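Local structure of alpha-L-rhamnosidase (Klebsiella oxytoca, 4XHC) at residues 37-42 with 270-275; 323-328 with 387-392; 471-476 with 535-540. The protein hydrolyses terminal alpha-L-rhamnose residues from rhamnosides as a family 78 glycoside hydrolase, and is captured here with rhamnose bound. All coordinates share one frame; numbering follows the deposited sequence.

Contact 1. Residues 37-42 with 270-275; sequences PNFLRT and CLYLFA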
ATOM      1  N   PRO A  37      -7.165  36.182  12.130  1.00 71.97           N
ATOM      2  CA  PRO A  37      -8.188  35.717  11.184  1.00 72.83           C
ATOM      3  C   PRO A  37      -8.303  36.563   9.914  1.00 73.37           C
ATOM      4  O   PRO A  37      -8.527  36.016   8.834  1.00 73.64           O
ATOM      5  CB  PRO A  37      -9.487  35.786  11.999  1.00 75.50           C
ATOM      6  CG  PRO A  37      -9.052  35.704  13.420  1.00 76.28           C
ATOM      7  CD  PRO A  37      -7.727  36.406  13.475  1.00 74.63           C
ATOM      8  N   ASN A  38      -8.165  37.878  10.053  1.00 76.17           N
ATOM      9  CA  ASN A  38      -8.245  38.802   8.914  1.00 77.42           C
ATOM     10  C   ASN A  38      -7.196  38.487   7.831  1.00 72.13           C
ATOM     11  O   ASN A  38      -7.536  38.353   6.650  1.00 69.01           O
ATOM     12  CB  ASN A  38      -8.183  40.283   9.374  1.00 82.44           C
ATOM     13  CG  ASN A  38      -7.160  40.534  10.499  1.00 86.51           C
ATOM     14  OD1 ASN A  38      -7.311  40.053  11.633  1.00 89.00           O
ATOM     15  ND2 ASN A  38      -6.122  41.312  10.189  1.00 87.95           N
ATOM     16  N   PHE A  39      -5.935  38.338   8.237  1.00 68.90           N
ATOM     17  CA  PHE A  39      -4.865  38.022   7.293  1.00 66.36           C
ATOM     18  C   PHE A  39      -5.077  36.659   6.632  1.00 65.16           C
ATOM     19  O   PHE A  39      -4.785  36.498   5.448  1.00 63.97           O
ATOM     20  CB  PHE A  39      -3.476  38.051   7.958  1.00 65.42           C
ATOM     21  CG  PHE A  39      -3.043  39.410   8.473  1.00 66.61           C
ATOM     22  CD1 PHE A  39      -3.629  40.595   8.026  1.00 68.07           C
ATOM     23  CD2 PHE A  39      -2.007  39.497   9.396  1.00 66.19           C
ATOM     24  CE1 PHE A  39      -3.206  41.826   8.514  1.00 68.83           C
ATOM     25  CE2 PHE A  39      -1.585  40.725   9.882  1.00 66.50           C
ATOM     26  CZ  PHE A  39      -2.184  41.888   9.444  1.00 67.61           C
ATOM     27  N   LEU A  40      -5.582  35.685   7.386  1.00 65.21           N
ATOM     28  CA  LEU A  40      -5.775  34.341   6.849  1.00 65.14           C
ATOM     29  C   LEU A  40      -6.912  34.258   5.834  1.00 67.98           C
ATOM     30  O   LEU A  40      -6.840  33.453   4.906  1.00 70.67           O
ATOM     31  CB  LEU A  40      -6.005  33.327   7.966  1.00 65.70           C
ATOM     32  CG  LEU A  40      -4.822  33.120   8.911  1.00 65.92           C
ATOM     33  CD1 LEU A  40      -5.230  32.204  10.053  1.00 67.22           C
ATOM     34  CD2 LEU A  40      -3.599  32.569   8.183  1.00 63.85           C
ATOM     35  N   ARG A  41      -7.959  35.070   6.012  1.00 69.63           N
ATOM     36  CA  ARG A  41      -9.067  35.124   5.048  1.00 70.69           C
ATOM     37  C   ARG A  41      -8.608  35.713   3.713  1.00 68.42           C
ATOM     38  O   ARG A  41      -9.061  35.284   2.658  1.00 67.88           O
ATOM     39  CB  ARG A  41     -10.265  35.915   5.600  1.00 74.50           C
ATOM     40  CG  ARG A  41     -11.084  35.163   6.651  1.00 77.36           C
ATOM     41  CD  ARG A  41     -12.412  35.850   6.961  1.00 81.07           C
ATOM     42  NE  ARG A  41     -12.244  37.295   7.161  1.00 83.47           N
ATOM     43  CZ  ARG A  41     -12.076  37.913   8.335  1.00 85.33           C
ATOM     44  NH1 ARG A  41     -12.064  37.234   9.485  1.00 86.79           N
ATOM     45  NH2 ARG A  41     -11.921  39.234   8.364  1.00 85.69           N
ATOM     46  N   THR A  42      -7.698  36.678   3.765  1.00 67.30           N
ATOM     47  CA  THR A  42      -7.097  37.229   2.553  1.00 66.71           C
ATOM     48  C   THR A  42      -6.263  36.173   1.807  1.00 65.85           C
ATOM     49  O   THR A  42      -6.332  36.062   0.583  1.00 67.31           O
ATOM     50  CB  THR A  42      -6.226  38.454   2.891  1.00 65.93           C
ATOM     51  OG1 THR A  42      -7.034  39.431   3.547  1.00 68.06           O
ATOM     52  CG2 THR A  42      -5.613  39.074   1.639  1.00 65.39           C
ATOM     53  N   CYS A 270       1.311  34.143   0.025  1.00 59.22           N
ATOM     54  CA  CYS A 270       2.342  33.555   0.857  1.00 59.24           C
ATOM     55  C   CYS A 270       2.842  34.549   1.900  1.00 56.73           C
ATOM     56  O   CYS A 270       3.163  34.152   3.018  1.00 55.18           O
ATOM     57  CB  CYS A 270       3.458  32.952  -0.014  1.00 60.96           C
ATOM     58  SG  CYS A 270       2.880  31.475  -0.942  1.00 68.82           S
ATOM     59  N   LEU A 271       2.843  35.838   1.567  1.00 56.08           N
ATOM     60  CA  LEU A 271       3.110  36.882   2.568  1.00 55.45           C
ATOM     61  C   LEU A 271       2.071  36.891   3.689  1.00 55.45           C
ATOM     62  O   LEU A 271       2.427  36.992   4.861  1.00 55.76           O
ATOM     63  CB  LEU A 271       3.172  38.272   1.929  1.00 56.71           C
ATOM     64  CG  LEU A 271       4.513  38.692   1.321  1.00 56.97           C
ATOM     65  CD1 LEU A 271       4.333  39.901   0.413  1.00 58.96           C
ATOM     66  CD2 LEU A 271       5.550  38.975   2.401  1.00 55.28           C
ATOM     67  N   TYR A 272       0.794  36.791   3.333  1.00 56.17           N
ATOM     68  CA  TYR A 272      -0.279  36.823   4.331  1.00 57.10           C
ATOM     69  C   TYR A 272      -0.314  35.561   5.185  1.00 55.65           C
ATOM     70  O   TYR A 272      -0.785  35.594   6.320  1.00 55.92           O
ATOM     71  CB  TYR A 272      -1.652  37.060   3.679  1.00 59.65           C
ATOM     72  CG  TYR A 272      -1.984  38.527   3.473  1.00 62.53           C
ATOM     73  CD1 TYR A 272      -2.543  39.293   4.499  1.00 63.93           C
ATOM     74  CD2 TYR A 272      -1.732  39.154   2.257  1.00 63.65           C
ATOM     75  CE1 TYR A 272      -2.843  40.639   4.316  1.00 65.28           C
ATOM     76  CE2 TYR A 272      -2.029  40.497   2.065  1.00 66.14           C
ATOM     77  CZ  TYR A 272      -2.582  41.236   3.095  1.00 66.25           C
ATOM     78  OH  TYR A 272      -2.864  42.563   2.876  1.00 67.01           O
ATOM     79  N   LEU A 273       0.168  34.450   4.640  1.00 55.06           N
ATOM     80  CA  LEU A 273       0.227  33.213   5.397  1.00 55.66           C
ATOM     81  C   LEU A 273       1.226  33.335   6.551  1.00 54.61           C
ATOM     82  O   LEU A 273       0.882  33.073   7.699  1.00 55.42           O
ATOM     83  CB  LEU A 273       0.599  32.028   4.496  1.00 56.17           C
ATOM     84  CG  LEU A 273      -0.512  31.477   3.595  1.00 57.08           C
ATOM     85  CD1 LEU A 273       0.059  30.485   2.597  1.00 56.38           C
ATOM     86  CD2 LEU A 273      -1.609  30.823   4.416  1.00 58.16           C
ATOM     87  N   PHE A 274       2.452  33.745   6.247  1.00 53.57           N
ATOM     88  CA  PHE A 274       3.463  33.945   7.287  1.00 52.85           C
ATOM     89  C   PHE A 274       3.028  34.989   8.316  1.00 54.58           C
ATOM     90  O   PHE A 274       3.297  34.828   9.497  1.00 57.35           O
ATOM     91  CB  PHE A 274       4.798  34.369   6.685  1.00 51.36           C
ATOM     92  CG  PHE A 274       5.576  33.240   6.089  1.00 50.53           C
ATOM     93  CD1 PHE A 274       6.266  32.360   6.904  1.00 50.61           C
ATOM     94  CD2 PHE A 274       5.625  33.058   4.718  1.00 50.61           C
ATOM     95  CE1 PHE A 274       6.994  31.315   6.362  1.00 50.55           C
ATOM     96  CE2 PHE A 274       6.341  32.014   4.168  1.00 50.10           C
ATOM     97  CZ  PHE A 274       7.029  31.140   4.989  1.00 50.21           C
ATOM     98  N   ALA A 275       2.349  36.041   7.870  1.00 54.25           N
ATOM     99  CA  ALA A 275       1.871  37.083   8.773  1.00 55.49           C
ATOM    100  C   ALA A 275       0.663  36.653   9.621  1.00 56.97           C
ATOM    101  O   ALA A 275       0.441  37.192  10.707  1.00 56.98           O
ATOM    102  CB  ALA A 275       1.523  38.335   7.978  1.00 56.78           C
TER
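The methyl group of Thr-42 lies over the ring of Tyr-272, with CG2 3.8 Å from the ring centroid and only 7° off the normal, an almost centred CH-pi contact. It joins the N-terminal helix 37-45 to helix 264-276 of the (alpha/alpha)6 barrel that forms the catalytic domain of family 78 rhamnosidases. The two segments run nearly antiparallel, their axes crossing at -155° and approaching to 8.2 Å. Thr-42 can present its methyl because CG2 stands anti to the backbone N; the hydroxyl is thereby turned back along its own helix, where OG1 makes a weak hydrogen bond to Asn-38 O.

The same tyrosine meets Phe-39 in another way. Its edge is directed at the face of Phe-39 in an offset edge-to-face pair, with centroids 5.7 Å apart and planes at 67°. The nearest ring carbons are Phe-39 CD1 and Tyr-272 CE1, at 3.8 Å, while Phe-39 CB sits in the plane of the tyrosine at its rim. Tyr-272 is thus covered on one face by a threonine methyl and flanked at the edge by a phenylalanine, and its hydroxyl is hydrogen-bonded to Glu-327 of helix 322-340, which also touches the Phe-39 ring. The polar end of this buried residue is thereby satisfied at a third helix.

One turn further along helix 264-276, Ala-275 meets Phe-39 at the CD2 corner of its ring: its CB is 4.0 Å from Phe-39 CD2, and its carbonyl O approaches the same CD2 to 3.6 Å, in the plane of the ring and at its edge.

Contact 2. Residues 323-328 with 387-392; sequences ATAREL and ERFEPE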
ATOM      1  N   ALA A 323      -1.591  48.932  -0.706  1.00 77.62           N
ATOM      2  CA  ALA A 323      -2.541  48.447   0.306  1.00 76.94           C
ATOM      3  C   ALA A 323      -1.974  47.279   1.124  1.00 74.09           C
ATOM      4  O   ALA A 323      -2.044  47.293   2.354  1.00 74.20           O
ATOM      5  CB  ALA A 323      -3.854  48.036  -0.348  1.00 77.92           C
ATOM      6  N   THR A 324      -1.407  46.287   0.436  1.00 70.76           N
ATOM      7  CA  THR A 324      -0.853  45.110   1.092  1.00 67.24           C
ATOM      8  C   THR A 324       0.376  45.497   1.900  1.00 65.83           C
ATOM      9  O   THR A 324       0.550  45.059   3.039  1.00 65.32           O
ATOM     10  CB  THR A 324      -0.489  43.996   0.076  1.00 65.53           C
ATOM     11  OG1 THR A 324      -1.684  43.455  -0.500  1.00 66.65           O
ATOM     12  CG2 THR A 324       0.272  42.859   0.746  1.00 62.56           C
ATOM     13  N   ALA A 325       1.233  46.316   1.310  1.00 66.61           N
ATOM     14  CA  ALA A 325       2.476  46.688   1.970  1.00 68.03           C
ATOM     15  C   ALA A 325       2.204  47.491   3.234  1.00 70.19           C
ATOM     16  O   ALA A 325       2.880  47.303   4.239  1.00 70.82           O
ATOM     17  CB  ALA A 325       3.374  47.462   1.022  1.00 68.94           C
ATOM     18  N   ARG A 326       1.216  48.379   3.187  1.00 72.59           N
ATOM     19  CA  ARG A 326       0.812  49.125   4.377  1.00 75.97           C
ATOM     20  C   ARG A 326       0.214  48.213   5.448  1.00 73.33           C
ATOM     21  O   ARG A 326       0.481  48.392   6.624  1.00 74.03           O
ATOM     22  CB  ARG A 326      -0.190  50.234   4.017  1.00 82.85           C
ATOM     23  CG  ARG A 326      -0.777  50.985   5.212  1.00 86.31           C
ATOM     24  CD  ARG A 326      -1.724  52.086   4.766  1.00 91.11           C
ATOM     25  NE  ARG A 326      -0.992  53.207   4.172  1.00 95.69           N
ATOM     26  CZ  ARG A 326      -0.933  53.513   2.868  1.00 97.37           C
ATOM     27  NH1 ARG A 326      -1.573  52.795   1.942  1.00 95.40           N
ATOM     28  NH2 ARG A 326      -0.216  54.572   2.489  1.00 99.32           N
ATOM     29  N   GLU A 327      -0.606  47.251   5.048  1.00 72.40           N
ATOM     30  CA  GLU A 327      -1.253  46.361   6.015  1.00 71.41           C
ATOM     31  C   GLU A 327      -0.236  45.452   6.720  1.00 68.03           C
ATOM     32  O   GLU A 327      -0.340  45.200   7.918  1.00 67.55           O
ATOM     33  CB  GLU A 327      -2.352  45.532   5.331  1.00 72.65           C
ATOM     34  CG  GLU A 327      -3.296  44.843   6.315  1.00 74.48           C
ATOM     35  CD  GLU A 327      -4.563  44.293   5.674  1.00 75.60           C
ATOM     36  OE1 GLU A 327      -4.472  43.344   4.860  1.00 75.25           O
ATOM     37  OE2 GLU A 327      -5.660  44.789   6.016  1.00 77.08           O
ATOM     38  N   LEU A 328       0.765  44.993   5.977  1.00 65.09           N
ATOM     39  CA  LEU A 328       1.731  44.046   6.506  1.00 63.41           C
ATOM     40  C   LEU A 328       3.007  44.670   7.071  1.00 62.18           C
ATOM     41  O   LEU A 328       3.851  43.949   7.610  1.00 60.64           O
ATOM     42  CB  LEU A 328       2.095  43.023   5.420  1.00 63.14           C
ATOM     43  CG  LEU A 328       0.952  42.094   4.989  1.00 63.14           C
ATOM     44  CD1 LEU A 328       1.466  41.022   4.040  1.00 61.49           C
ATOM     45  CD2 LEU A 328       0.276  41.450   6.191  1.00 63.51           C
ATOM     46  N   GLU A 387      10.314  54.807   5.238  1.00 74.55           N
ATOM     47  CA  GLU A 387      10.197  56.107   4.568  1.00 78.16           C
ATOM     48  C   GLU A 387       8.770  56.354   4.041  1.00 79.71           C
ATOM     49  O   GLU A 387       8.287  57.481   4.087  1.00 83.57           O
ATOM     50  CB  GLU A 387      11.247  56.255   3.440  1.00 79.96           C
ATOM     51  CG  GLU A 387      12.539  56.991   3.849  1.00 83.15           C
ATOM     52  CD  GLU A 387      13.787  56.600   3.036  1.00 84.03           C
ATOM     53  OE1 GLU A 387      13.662  56.267   1.838  1.00 84.60           O
ATOM     54  OE2 GLU A 387      14.915  56.629   3.595  1.00 83.38           O
ATOM     55  N   ARG A 388       8.089  55.302   3.580  1.00 78.26           N
ATOM     56  CA  ARG A 388       6.706  55.408   3.083  1.00 78.91           C
ATOM     57  C   ARG A 388       5.634  55.322   4.167  1.00 78.26           C
ATOM     58  O   ARG A 388       4.679  56.078   4.138  1.00 81.31           O
ATOM     59  CB  ARG A 388       6.407  54.302   2.075  1.00 79.51           C
ATOM     60  CG  ARG A 388       7.320  54.263   0.868  1.00 80.49           C
ATOM     61  CD  ARG A 388       7.086  52.972   0.093  1.00 80.54           C
ATOM     62  NE  ARG A 388       7.826  52.942  -1.165  1.00 81.13           N
ATOM     63  CZ  ARG A 388       7.507  53.645  -2.251  1.00 83.62           C
ATOM     64  NH1 ARG A 388       6.447  54.456  -2.258  1.00 85.64           N
ATOM     65  NH2 ARG A 388       8.261  53.538  -3.338  1.00 83.61           N
ATOM     66  N   PHE A 389       5.769  54.381   5.098  1.00 76.02           N
ATOM     67  CA  PHE A 389       4.688  54.071   6.043  1.00 74.79           C
ATOM     68  C   PHE A 389       4.904  54.544   7.483  1.00 75.58           C
ATOM     69  O   PHE A 389       3.955  54.547   8.267  1.00 75.59           O
ATOM     70  CB  PHE A 389       4.435  52.566   6.044  1.00 72.29           C
ATOM     71  CG  PHE A 389       4.229  51.990   4.674  1.00 70.72           C
ATOM     72  CD1 PHE A 389       3.194  52.440   3.868  1.00 72.34           C
ATOM     73  CD2 PHE A 389       5.064  50.997   4.193  1.00 67.82           C
ATOM     74  CE1 PHE A 389       2.999  51.910   2.607  1.00 71.98           C
ATOM     75  CE2 PHE A 389       4.874  50.461   2.932  1.00 67.59           C
ATOM     76  CZ  PHE A 389       3.840  50.918   2.137  1.00 70.00           C
ATOM     77  N   GLU A 390       6.128  54.946   7.831  1.00 75.65           N
ATOM     78  CA  GLU A 390       6.447  55.419   9.188  1.00 76.32           C
ATOM     79  C   GLU A 390       7.745  56.257   9.187  1.00 76.83           C
ATOM     80  O   GLU A 390       8.767  55.821   9.717  1.00 75.29           O
ATOM     81  CB  GLU A 390       6.549  54.219  10.149  1.00 73.43           C
ATOM     82  CG  GLU A 390       6.382  54.565  11.629  1.00 74.78           C
ATOM     83  CD  GLU A 390       6.318  53.340  12.532  1.00 73.35           C
ATOM     84  OE1 GLU A 390       5.924  52.259  12.061  1.00 73.25           O
ATOM     85  OE2 GLU A 390       6.668  53.438  13.721  1.00 73.65           O
ATOM     86  N   PRO A 391       7.706  57.469   8.589  1.00 78.32           N
ATOM     87  CA  PRO A 391       8.921  58.268   8.329  1.00 78.39           C
ATOM     88  C   PRO A 391       9.761  58.548   9.569  1.00 79.21           C
ATOM     89  O   PRO A 391      10.989  58.597   9.488  1.00 77.00           O
ATOM     90  CB  PRO A 391       8.374  59.583   7.774  1.00 81.03           C
ATOM     91  CG  PRO A 391       7.004  59.274   7.298  1.00 81.80           C
ATOM     92  CD  PRO A 391       6.485  58.178   8.178  1.00 80.06           C
ATOM     93  N   GLU A 392       9.089  58.720  10.703  1.00 82.43           N
ATOM     94  CA  GLU A 392       9.749  59.075  11.959  1.00 85.28           C
ATOM     95  C   GLU A 392      10.703  57.988  12.471  1.00 82.03           C
ATOM     96  O   GLU A 392      11.728  58.269  13.094  1.00 81.12           O
ATOM     97  CB  GLU A 392       8.679  59.411  13.009  1.00 88.11           C
ATOM     98  CG  GLU A 392       9.158  60.346  14.120  1.00 92.01           C
ATOM     99  CD  GLU A 392       9.618  61.681  13.565  1.00 95.23           C
ATOM    100  OE1 GLU A 392       8.755  62.579  13.452  1.00 97.86           O
ATOM    101  OE2 GLU A 392      10.821  61.819  13.211  1.00 94.51           O
TER
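Phe-389 presses one face of its ring against the backbone of helix 322-340, and this is the close-packed half of the contact. Arg-326 CA stands 4.1 Å from the ring centroid and 15° off the normal, a CH-pi contact made by the main chain; Arg-326 N and Ala-325 O lie over the same face. At the far end of the ring, Phe-389 CZ meets Ala-325 CB at 3.7 Å. The opposite face is covered from within its own helix by Arg-388 CB, 3.9 Å above the plane, so that the ring is clamped between a neighbouring residue and the helix across from it. Leu-316 of helix 302-319 touches Ala-325, and Met-322 touches Phe-389.

In the (alpha/alpha)6 barrel of the catalytic domain this brings the C-terminal end of helix 368-389 against an early turn of helix 322-340.

Toward solvent the packing thins to the exposed side chain of Arg-326. Its CB still reaches Phe-389 CE1 at 3.9 Å. Beyond that the chain bends at chi3 (-72°), which carries the guanidinium past the ring at a steep angle, the planes 83° apart, and Phe-389 CE1 lies over the guanidinium face rather than the reverse. Glu-390, where the backbone leaves helical geometry, gives OE1 to a salt bridge with Arg-333 NH1 and a hydrogen bond with Trp-329 NE1, both on helix 322-340.

Contact 3. Residues 471-476 with 535-540; sequences HYIAAL and AWFIRQ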
ATOM      1  N   HIS A 471      23.642  34.138  -3.858  1.00 43.86           N
ATOM      2  CA  HIS A 471      24.095  35.356  -3.206  1.00 44.70           C
ATOM      3  C   HIS A 471      25.496  35.746  -3.639  1.00 44.37           C
ATOM      4  O   HIS A 471      25.801  36.924  -3.754  1.00 45.04           O
ATOM      5  CB  HIS A 471      23.983  35.207  -1.690  1.00 44.73           C
ATOM      6  CG  HIS A 471      22.578  34.982  -1.233  1.00 44.51           C
ATOM      7  ND1 HIS A 471      22.019  33.724  -1.163  1.00 43.90           N
ATOM      8  CD2 HIS A 471      21.601  35.850  -0.878  1.00 44.76           C
ATOM      9  CE1 HIS A 471      20.766  33.826  -0.760  1.00 44.84           C
ATOM     10  NE2 HIS A 471      20.487  35.104  -0.588  1.00 45.06           N
ATOM     11  N   TYR A 472      26.333  34.750  -3.893  1.00 44.38           N
ATOM     12  CA  TYR A 472      27.654  34.969  -4.470  1.00 45.05           C
ATOM     13  C   TYR A 472      27.532  35.690  -5.813  1.00 46.57           C
ATOM     14  O   TYR A 472      28.265  36.645  -6.090  1.00 47.62           O
ATOM     15  CB  TYR A 472      28.364  33.626  -4.624  1.00 44.85           C
ATOM     16  CG  TYR A 472      29.712  33.678  -5.292  1.00 45.58           C
ATOM     17  CD1 TYR A 472      30.672  34.606  -4.908  1.00 45.93           C
ATOM     18  CD2 TYR A 472      30.041  32.763  -6.286  1.00 46.20           C
ATOM     19  CE1 TYR A 472      31.911  34.641  -5.519  1.00 46.76           C
ATOM     20  CE2 TYR A 472      31.283  32.788  -6.898  1.00 46.86           C
ATOM     21  CZ  TYR A 472      32.208  33.732  -6.511  1.00 47.08           C
ATOM     22  OH  TYR A 472      33.429  33.749  -7.127  1.00 47.92           O
ATOM     23  N   ILE A 473      26.584  35.250  -6.635  1.00 47.37           N
ATOM     24  CA  ILE A 473      26.338  35.886  -7.938  1.00 47.94           C
ATOM     25  C   ILE A 473      25.886  37.329  -7.761  1.00 47.73           C
ATOM     26  O   ILE A 473      26.354  38.225  -8.464  1.00 49.82           O
ATOM     27  CB  ILE A 473      25.278  35.121  -8.765  1.00 47.41           C
ATOM     28  CG1 ILE A 473      25.753  33.693  -9.066  1.00 47.99           C
ATOM     29  CG2 ILE A 473      24.970  35.848 -10.067  1.00 48.37           C
ATOM     30  CD1 ILE A 473      27.142  33.612  -9.669  1.00 49.23           C
ATOM     31  N   ALA A 474      24.963  37.541  -6.831  1.00 46.52           N
ATOM     32  CA  ALA A 474      24.433  38.871  -6.569  1.00 46.84           C
ATOM     33  C   ALA A 474      25.541  39.816  -6.121  1.00 48.19           C
ATOM     34  O   ALA A 474      25.573  40.982  -6.543  1.00 49.91           O
ATOM     35  CB  ALA A 474      23.342  38.806  -5.518  1.00 45.70           C
ATOM     36  N   ALA A 475      26.441  39.311  -5.273  1.00 47.27           N
ATOM     37  CA  ALA A 475      27.567  40.099  -4.786  1.00 48.53           C
ATOM     38  C   ALA A 475      28.524  40.465  -5.920  1.00 49.68           C
ATOM     39  O   ALA A 475      29.022  41.589  -5.976  1.00 52.50           O
ATOM     40  CB  ALA A 475      28.304  39.365  -3.678  1.00 47.88           C
ATOM     41  N   LEU A 476      28.779  39.529  -6.825  1.00 49.47           N
ATOM     42  CA  LEU A 476      29.617  39.825  -7.984  1.00 50.48           C
ATOM     43  C   LEU A 476      29.023  40.964  -8.804  1.00 51.79           C
ATOM     44  O   LEU A 476      29.717  41.927  -9.127  1.00 54.53           O
ATOM     45  CB  LEU A 476      29.814  38.580  -8.854  1.00 50.39           C
ATOM     46  CG  LEU A 476      30.716  37.493  -8.257  1.00 50.37           C
ATOM     47  CD1 LEU A 476      30.590  36.194  -9.037  1.00 50.08           C
ATOM     48  CD2 LEU A 476      32.170  37.940  -8.224  1.00 52.34           C
ATOM     49  N   ALA A 535      17.486  32.108 -14.024  1.00 56.09           N
ATOM     50  CA  ALA A 535      16.445  32.691 -14.860  1.00 58.51           C
ATOM     51  C   ALA A 535      16.259  34.192 -14.572  1.00 58.61           C
ATOM     52  O   ALA A 535      16.130  34.995 -15.499  1.00 59.12           O
ATOM     53  CB  ALA A 535      15.135  31.941 -14.670  1.00 59.43           C
ATOM     54  N   TRP A 536      16.271  34.564 -13.291  1.00 56.71           N
ATOM     55  CA  TRP A 536      16.151  35.970 -12.894  1.00 57.06           C
ATOM     56  C   TRP A 536      17.374  36.777 -13.326  1.00 56.53           C
ATOM     57  O   TRP A 536      17.235  37.810 -13.972  1.00 56.33           O
ATOM     58  CB  TRP A 536      15.936  36.105 -11.380  1.00 56.35           C
ATOM     59  CG  TRP A 536      15.730  37.525 -10.914  1.00 57.59           C
ATOM     60  CD1 TRP A 536      14.634  38.311 -11.129  1.00 60.87           C
ATOM     61  CD2 TRP A 536      16.641  38.317 -10.154  1.00 57.12           C
ATOM     62  NE1 TRP A 536      14.809  39.547 -10.557  1.00 61.20           N
ATOM     63  CE2 TRP A 536      16.034  39.573  -9.946  1.00 59.16           C
ATOM     64  CE3 TRP A 536      17.911  38.087  -9.624  1.00 56.66           C
ATOM     65  CZ2 TRP A 536      16.657  40.596  -9.235  1.00 59.37           C
ATOM     66  CZ3 TRP A 536      18.528  39.109  -8.908  1.00 57.59           C
ATOM     67  CH2 TRP A 536      17.898  40.346  -8.725  1.00 58.06           C
ATOM     68  N   PHE A 537      18.566  36.299 -12.979  1.00 54.88           N
ATOM     69  CA  PHE A 537      19.804  36.973 -13.378  1.00 54.91           C
ATOM     70  C   PHE A 537      19.867  37.170 -14.893  1.00 56.74           C
ATOM     71  O   PHE A 537      20.204  38.255 -15.380  1.00 59.31           O
ATOM     72  CB  PHE A 537      21.037  36.182 -12.927  1.00 53.04           C
ATOM     73  CG  PHE A 537      21.251  36.176 -11.440  1.00 51.92           C
ATOM     74  CD1 PHE A 537      21.406  37.366 -10.740  1.00 52.67           C
ATOM     75  CD2 PHE A 537      21.329  34.977 -10.741  1.00 50.74           C
ATOM     76  CE1 PHE A 537      21.612  37.360  -9.370  1.00 52.08           C
ATOM     77  CE2 PHE A 537      21.535  34.963  -9.372  1.00 49.89           C
ATOM     78  CZ  PHE A 537      21.678  36.154  -8.686  1.00 50.55           C
ATOM     79  N   ILE A 538      19.545  36.118 -15.634  1.00 56.48           N
ATOM     80  CA  ILE A 538      19.667  36.151 -17.080  1.00 58.58           C
ATOM     81  C   ILE A 538      18.678  37.154 -17.666  1.00 61.49           C
ATOM     82  O   ILE A 538      19.050  37.970 -18.508  1.00 63.94           O
ATOM     83  CB  ILE A 538      19.507  34.739 -17.687  1.00 57.92           C
ATOM     84  CG1 ILE A 538      20.743  33.901 -17.345  1.00 56.63           C
ATOM     85  CG2 ILE A 538      19.339  34.797 -19.200  1.00 59.89           C
ATOM     86  CD1 ILE A 538      20.521  32.412 -17.449  1.00 56.55           C
ATOM     87  N   ARG A 539      17.437  37.117 -17.188  1.00 62.72           N
ATOM     88  CA  ARG A 539      16.383  37.989 -17.712  1.00 65.38           C
ATOM     89  C   ARG A 539      16.477  39.428 -17.211  1.00 66.04           C
ATOM     90  O   ARG A 539      16.378  40.360 -17.996  1.00 68.98           O
ATOM     91  CB  ARG A 539      15.002  37.411 -17.389  1.00 66.49           C
ATOM     92  CG  ARG A 539      14.677  36.153 -18.175  1.00 67.58           C
ATOM     93  CD  ARG A 539      13.618  35.313 -17.486  1.00 67.76           C
ATOM     94  NE  ARG A 539      13.448  34.022 -18.149  1.00 67.91           N
ATOM     95  CZ  ARG A 539      12.437  33.696 -18.947  1.00 70.47           C
ATOM     96  NH1 ARG A 539      11.455  34.550 -19.207  1.00 73.28           N
ATOM     97  NH2 ARG A 539      12.399  32.487 -19.486  1.00 71.18           N
ATOM     98  N   GLN A 540      16.676  39.605 -15.911  1.00 65.25           N
ATOM     99  CA  GLN A 540      16.718  40.936 -15.299  1.00 65.84           C
ATOM    100  C   GLN A 540      17.951  41.739 -15.704  1.00 65.77           C
ATOM    101  O   GLN A 540      17.851  42.944 -15.882  1.00 67.49           O
ATOM    102  CB  GLN A 540      16.670  40.815 -13.768  1.00 64.87           C
ATOM    103  CG  GLN A 540      16.479  42.127 -13.018  1.00 65.25           C
ATOM    104  CD  GLN A 540      15.143  42.770 -13.285  1.00 67.41           C
ATOM    105  OE1 GLN A 540      14.157  42.100 -13.580  1.00 69.26           O
ATOM    106  NE2 GLN A 540      15.100  44.076 -13.174  1.00 69.49           N
TER
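Ile-473 sets its CG2 methyl over the middle of the Phe-537 ring, 3.5 Å from the centroid and 9° off the normal, in a CH-pi contact that joins two helices of the (alpha/alpha)6 barrel, 466-478 and 534-540. The methyl is nearly equidistant from the six ring carbons, though CZ and CE2 are slightly the nearest, each at 3.6 Å. Ile-473 CB follows it over the same end of the ring, 3.7 Å from Phe-537 CZ. Ala-474 adds a lighter touch at that end, its CB lying 4.5 Å from CZ and its backbone N coming up obliquely.

Both partners owe these positions to their first torsions. In Ile-473, CG2 is anti to the backbone N and faces the phenylalanine, whereas CG1 lies beside that N and takes CD1 away from the ring. Phe-537 has CG anti to its carbonyl carbon (chi1 -69°), which sends the ring out from its helix to bridge a wide gap: the closest CA atoms, those of Ala-474 and Phe-537, are 8.4 Å apart.

A second shell fixes each side. Ile-473 also packs on Gln-488, Ile-489 and Trp-493 of helix 482-498, Ala-474 on Leu-438 of helix 430-438, and His-470 brings its ring against Phe-537 with the planes at about 30°.

Behind Phe-537, helix 534-540 rests on helices 214-230 and 247-259. Helix 534-540 is the last helix of the chain and 214-230 probably the earliest of the barrel, so this packing probably closes the ring of helices. Arg-539 pins that side: NH2 forms a salt bridge with Asp-220 OD2, NH1 donates to Pro-207 O, and the carbonyl O of Ala-535, one turn back, lies in the guanidinium plane at its edge.

In the fold
Contacts 1 and 2 adjoin, their centres about 17 Å apart, because helix 322-340 serves both: in contact 2 it is one of the partners, and through Thr-324, Glu-327 and Leu-328 it also backs the aromatic pair of contact 1. Contact 3 stands apart, with nearest atoms about 15 Å from either, and is the buried one; the other two are partly buried, contact 2 lying farthest from the centre of the chain. In all three an aromatic ring receives an aliphatic carbon on its face. The buried site uses only apolar side chains, contact 1 adds a second ring, and contact 2 an exposed arginine.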